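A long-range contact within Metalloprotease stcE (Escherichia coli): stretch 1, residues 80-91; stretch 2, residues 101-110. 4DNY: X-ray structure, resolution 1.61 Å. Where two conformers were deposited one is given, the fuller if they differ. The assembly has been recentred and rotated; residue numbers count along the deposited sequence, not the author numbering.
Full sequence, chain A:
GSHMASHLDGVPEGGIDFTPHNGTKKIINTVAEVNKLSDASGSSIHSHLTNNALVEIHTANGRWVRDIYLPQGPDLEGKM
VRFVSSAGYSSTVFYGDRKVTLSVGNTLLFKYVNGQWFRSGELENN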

# COMPACT_ATOMS: atom_id res chain seq x y z
N MET A 80 8.01 -1.37 -1.62
CA MET A 80 6.80 -2.04 -2.11
C MET A 80 5.66 -1.99 -1.10
O MET A 80 5.90 -1.97 0.10
CB MET A 80 7.11 -3.48 -2.53
CG MET A 80 8.01 -3.54 -3.71
SD MET A 80 8.50 -5.23 -4.12
CE MET A 80 6.92 -6.07 -4.53
N VAL A 81 4.45 -2.01 -1.62
CA VAL A 81 3.24 -2.08 -0.79
C VAL A 81 2.30 -3.11 -1.38
O VAL A 81 1.99 -3.06 -2.58
CB VAL A 81 2.49 -0.70 -0.67
CG1 VAL A 81 1.26 -0.85 0.24
CG2 VAL A 81 3.47 0.33 -0.09
N ARG A 82 1.85 -4.04 -0.56
CA ARG A 82 0.87 -5.05 -0.95
C ARG A 82 -0.42 -4.81 -0.19
O ARG A 82 -0.39 -4.45 1.00
CB ARG A 82 1.40 -6.47 -0.65
CG ARG A 82 0.43 -7.55 -1.13
CD ARG A 82 0.95 -8.92 -0.90
NE ARG A 82 2.15 -9.20 -1.73
CZ ARG A 82 3.33 -9.55 -1.26
NH1 ARG A 82 3.53 -9.64 0.07
NH2 ARG A 82 4.36 -9.85 -2.07
N PHE A 83 -1.55 -4.96 -0.85
CA PHE A 83 -2.90 -4.91 -0.21
C PHE A 83 -3.57 -6.24 -0.37
O PHE A 83 -3.53 -6.81 -1.46
CB PHE A 83 -3.79 -3.86 -0.87
CG PHE A 83 -3.36 -2.46 -0.61
CD1 PHE A 83 -3.91 -1.75 0.42
CD2 PHE A 83 -2.39 -1.85 -1.41
CE1 PHE A 83 -3.48 -0.45 0.67
CE2 PHE A 83 -2.00 -0.53 -1.18
CZ PHE A 83 -2.54 0.15 -0.13
N VAL A 84 -4.19 -6.72 0.71
CA VAL A 84 -5.07 -7.86 0.68
C VAL A 84 -6.37 -7.54 1.37
O VAL A 84 -6.36 -7.24 2.57
CB VAL A 84 -4.40 -9.13 1.36
CG1 VAL A 84 -5.34 -10.34 1.23
CG2 VAL A 84 -3.03 -9.37 0.78
N SER A 85 -7.46 -7.50 0.61
CA SER A 85 -8.76 -7.13 1.18
C SER A 85 -9.61 -8.36 1.50
O SER A 85 -9.90 -9.18 0.63
CB SER A 85 -9.56 -6.28 0.22
OG SER A 85 -10.88 -6.16 0.74
N SER A 86 -10.07 -8.42 2.75
CA SER A 86 -11.14 -9.36 3.11
C SER A 86 -12.34 -8.55 3.62
O SER A 86 -13.20 -9.05 4.34
CB SER A 86 -10.65 -10.44 4.11
OG SER A 86 -10.11 -9.85 5.26
N ALA A 87 -12.40 -7.27 3.23
CA ALA A 87 -13.48 -6.34 3.65
C ALA A 87 -14.55 -6.29 2.56
O ALA A 87 -14.23 -6.04 1.40
CB ALA A 87 -12.94 -4.95 3.88
N GLY A 88 -15.80 -6.47 2.95
CA GLY A 88 -16.93 -6.34 2.02
C GLY A 88 -16.99 -4.99 1.36
O GLY A 88 -17.23 -4.90 0.14
N TYR A 89 -16.76 -3.92 2.12
CA TYR A 89 -16.68 -2.59 1.53
C TYR A 89 -15.45 -2.41 0.69
O TYR A 89 -14.38 -2.87 1.04
CB TYR A 89 -16.71 -1.46 2.59
CG TYR A 89 -17.98 -1.34 3.40
CD1 TYR A 89 -19.21 -1.47 2.83
CD2 TYR A 89 -17.91 -0.99 4.71
CE1 TYR A 89 -20.38 -1.31 3.57
CE2 TYR A 89 -19.09 -0.84 5.46
CZ TYR A 89 -20.31 -0.99 4.88
OH TYR A 89 -21.47 -0.85 5.63
N SER A 90 -15.60 -1.72 -0.42
CA SER A 90 -14.46 -1.42 -1.27
C SER A 90 -13.69 -0.22 -0.73
O SER A 90 -14.25 0.60 0.01
CB SER A 90 -14.90 -1.16 -2.73
OG SER A 90 -15.69 0.02 -2.89
N SER A 91 -12.45 -0.10 -1.15
CA SER A 91 -11.58 1.01 -0.81
C SER A 91 -11.00 1.54 -2.14
O SER A 91 -10.96 0.83 -3.12
CB SER A 91 -10.44 0.60 0.09
OG SER A 91 -10.92 0.13 1.35
N THR A 101 -9.52 0.64 -7.47
CA THR A 101 -10.44 0.08 -6.47
C THR A 101 -9.89 -1.25 -5.87
O THR A 101 -9.50 -2.15 -6.61
CB THR A 101 -11.82 -0.16 -7.08
OG1 THR A 101 -12.31 1.10 -7.53
CG2 THR A 101 -12.80 -0.80 -6.05
N LEU A 102 -9.89 -1.31 -4.54
CA LEU A 102 -9.54 -2.51 -3.82
C LEU A 102 -10.84 -3.12 -3.32
O LEU A 102 -11.48 -2.56 -2.43
CB LEU A 102 -8.62 -2.16 -2.64
CG LEU A 102 -8.26 -3.31 -1.70
CD1 LEU A 102 -7.51 -4.43 -2.41
CD2 LEU A 102 -7.48 -2.72 -0.54
N SER A 103 -11.27 -4.20 -3.93
CA SER A 103 -12.55 -4.81 -3.59
C SER A 103 -12.31 -6.12 -2.84
O SER A 103 -11.21 -6.67 -2.83
CB SER A 103 -13.40 -5.02 -4.83
OG SER A 103 -12.76 -5.86 -5.78
N VAL A 104 -13.36 -6.62 -2.24
CA VAL A 104 -13.26 -7.85 -1.43
C VAL A 104 -12.66 -9.02 -2.23
O VAL A 104 -13.01 -9.23 -3.39
CB VAL A 104 -14.63 -8.25 -0.82
CG1 VAL A 104 -15.62 -8.71 -1.87
CG2 VAL A 104 -14.40 -9.31 0.25
N GLY A 105 -11.71 -9.72 -1.65
CA GLY A 105 -11.13 -10.86 -2.30
C GLY A 105 -10.02 -10.54 -3.27
O GLY A 105 -9.68 -11.39 -4.05
N ASN A 106 -9.48 -9.33 -3.22
CA ASN A 106 -8.45 -8.92 -4.14
C ASN A 106 -7.11 -8.58 -3.45
O ASN A 106 -7.09 -8.19 -2.29
CB ASN A 106 -8.95 -7.80 -5.00
CG ASN A 106 -9.90 -8.34 -6.09
OD1 ASN A 106 -9.59 -9.34 -6.80
ND2 ASN A 106 -10.99 -7.72 -6.24
N THR A 107 -6.05 -8.80 -4.20
CA THR A 107 -4.69 -8.44 -3.78
C THR A 107 -4.19 -7.43 -4.79
O THR A 107 -4.43 -7.56 -6.06
CB THR A 107 -3.79 -9.66 -3.80
OG1 THR A 107 -4.14 -10.57 -2.79
CG2 THR A 107 -2.30 -9.29 -3.61
N LEU A 108 -3.50 -6.40 -4.32
CA LEU A 108 -2.87 -5.39 -5.16
C LEU A 108 -1.40 -5.27 -4.76
O LEU A 108 -1.04 -5.47 -3.62
CB LEU A 108 -3.52 -4.02 -5.01
CG LEU A 108 -4.98 -3.90 -5.36
CD1 LEU A 108 -5.46 -2.52 -4.95
CD2 LEU A 108 -5.19 -4.18 -6.84
N LEU A 109 -0.52 -4.92 -5.70
CA LEU A 109 0.89 -4.80 -5.39
C LEU A 109 1.53 -3.60 -6.12
O LEU A 109 1.24 -3.40 -7.33
CB LEU A 109 1.63 -6.06 -5.79
CG LEU A 109 3.11 -6.17 -5.43
CD1 LEU A 109 3.29 -6.19 -3.88
CD2 LEU A 109 3.73 -7.41 -6.03
N PHE A 110 2.33 -2.82 -5.42
CA PHE A 110 2.94 -1.59 -5.89
C PHE A 110 4.43 -1.57 -5.58
O PHE A 110 4.87 -2.11 -4.56
CB PHE A 110 2.29 -0.36 -5.22
CG PHE A 110 0.83 -0.21 -5.47
CD1 PHE A 110 0.34 0.61 -6.49
CD2 PHE A 110 -0.08 -0.85 -4.68
CE1 PHE A 110 -1.02 0.75 -6.70
CE2 PHE A 110 -1.46 -0.69 -4.88
CZ PHE A 110 -1.90 0.13 -5.89
O HOH W 1 -12.07 -3.93 -0.08
O HOH W 2 -15.61 -4.80 -2.03

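How do the two backbones lie against each other? The strand from Met80 and the strand at Thr107 to Phe110 run antiparallel, their directions 172° apart and their axes 4.6 Å apart at closest approach. Val81 and Phe110 exchange two hydrogen bonds, Val81 N to Phe110 O at 3.0 Å and Phe110 N to Val81 O at 2.9 Å. Phe83 and Leu108 repeat the pattern, with Phe83 N to Leu108 O and Leu108 N to Phe83 O both 2.9 Å. Between these pairs, Arg82 faces Leu109 without direct hydrogen bonds, as antiparallel alternation requires.

What happens where the ladder stops? Stretch 2 makes a type II turn from Ser103 to Asn106, and Ser85 grips its far end: Ser85 N donates to Asn106 O, and Gly105 N donates to Ser85 O, each at 3.0 Å. Gly105 suits this turn, since a CB at its backbone angles would jam against the preceding carbonyl oxygen. Beyond the loops the register has shifted by two, and a second short ladder joins Ser91 N to Leu102 O (2.9 Å) and Leu102 N to Ser91 O (2.8 Å).

Which side chains meet on the two faces of the sheet? Phe83 lies at the centre of an apolar cluster on the face it shares with Leu102, Leu108 and Phe110, where apolar groups pack together away from solvent, Phe83 and Phe110 both being buried. Its CD1 is 3.8 Å from Leu102 CD2, and its CE2 is 3.7 Å from Phe110 CE2; the two rings meet rim to rim, nearly perpendicular. On the other face, Leu109 CD1 lies 3.8 Å from Arg82 CB, a packing contact between a methyl and the aliphatic start of the arginine side chain.

How are polar groups satisfied around the loops? Water 1 hydrogen-bonds to Ser85 OG at 2.7 Å and to Leu102 O at 2.8 Å, bridging the stretches. Water 2 also bridges them, donating to Gly88 O (2.7 Å) and accepting from Val104 N (2.9 Å).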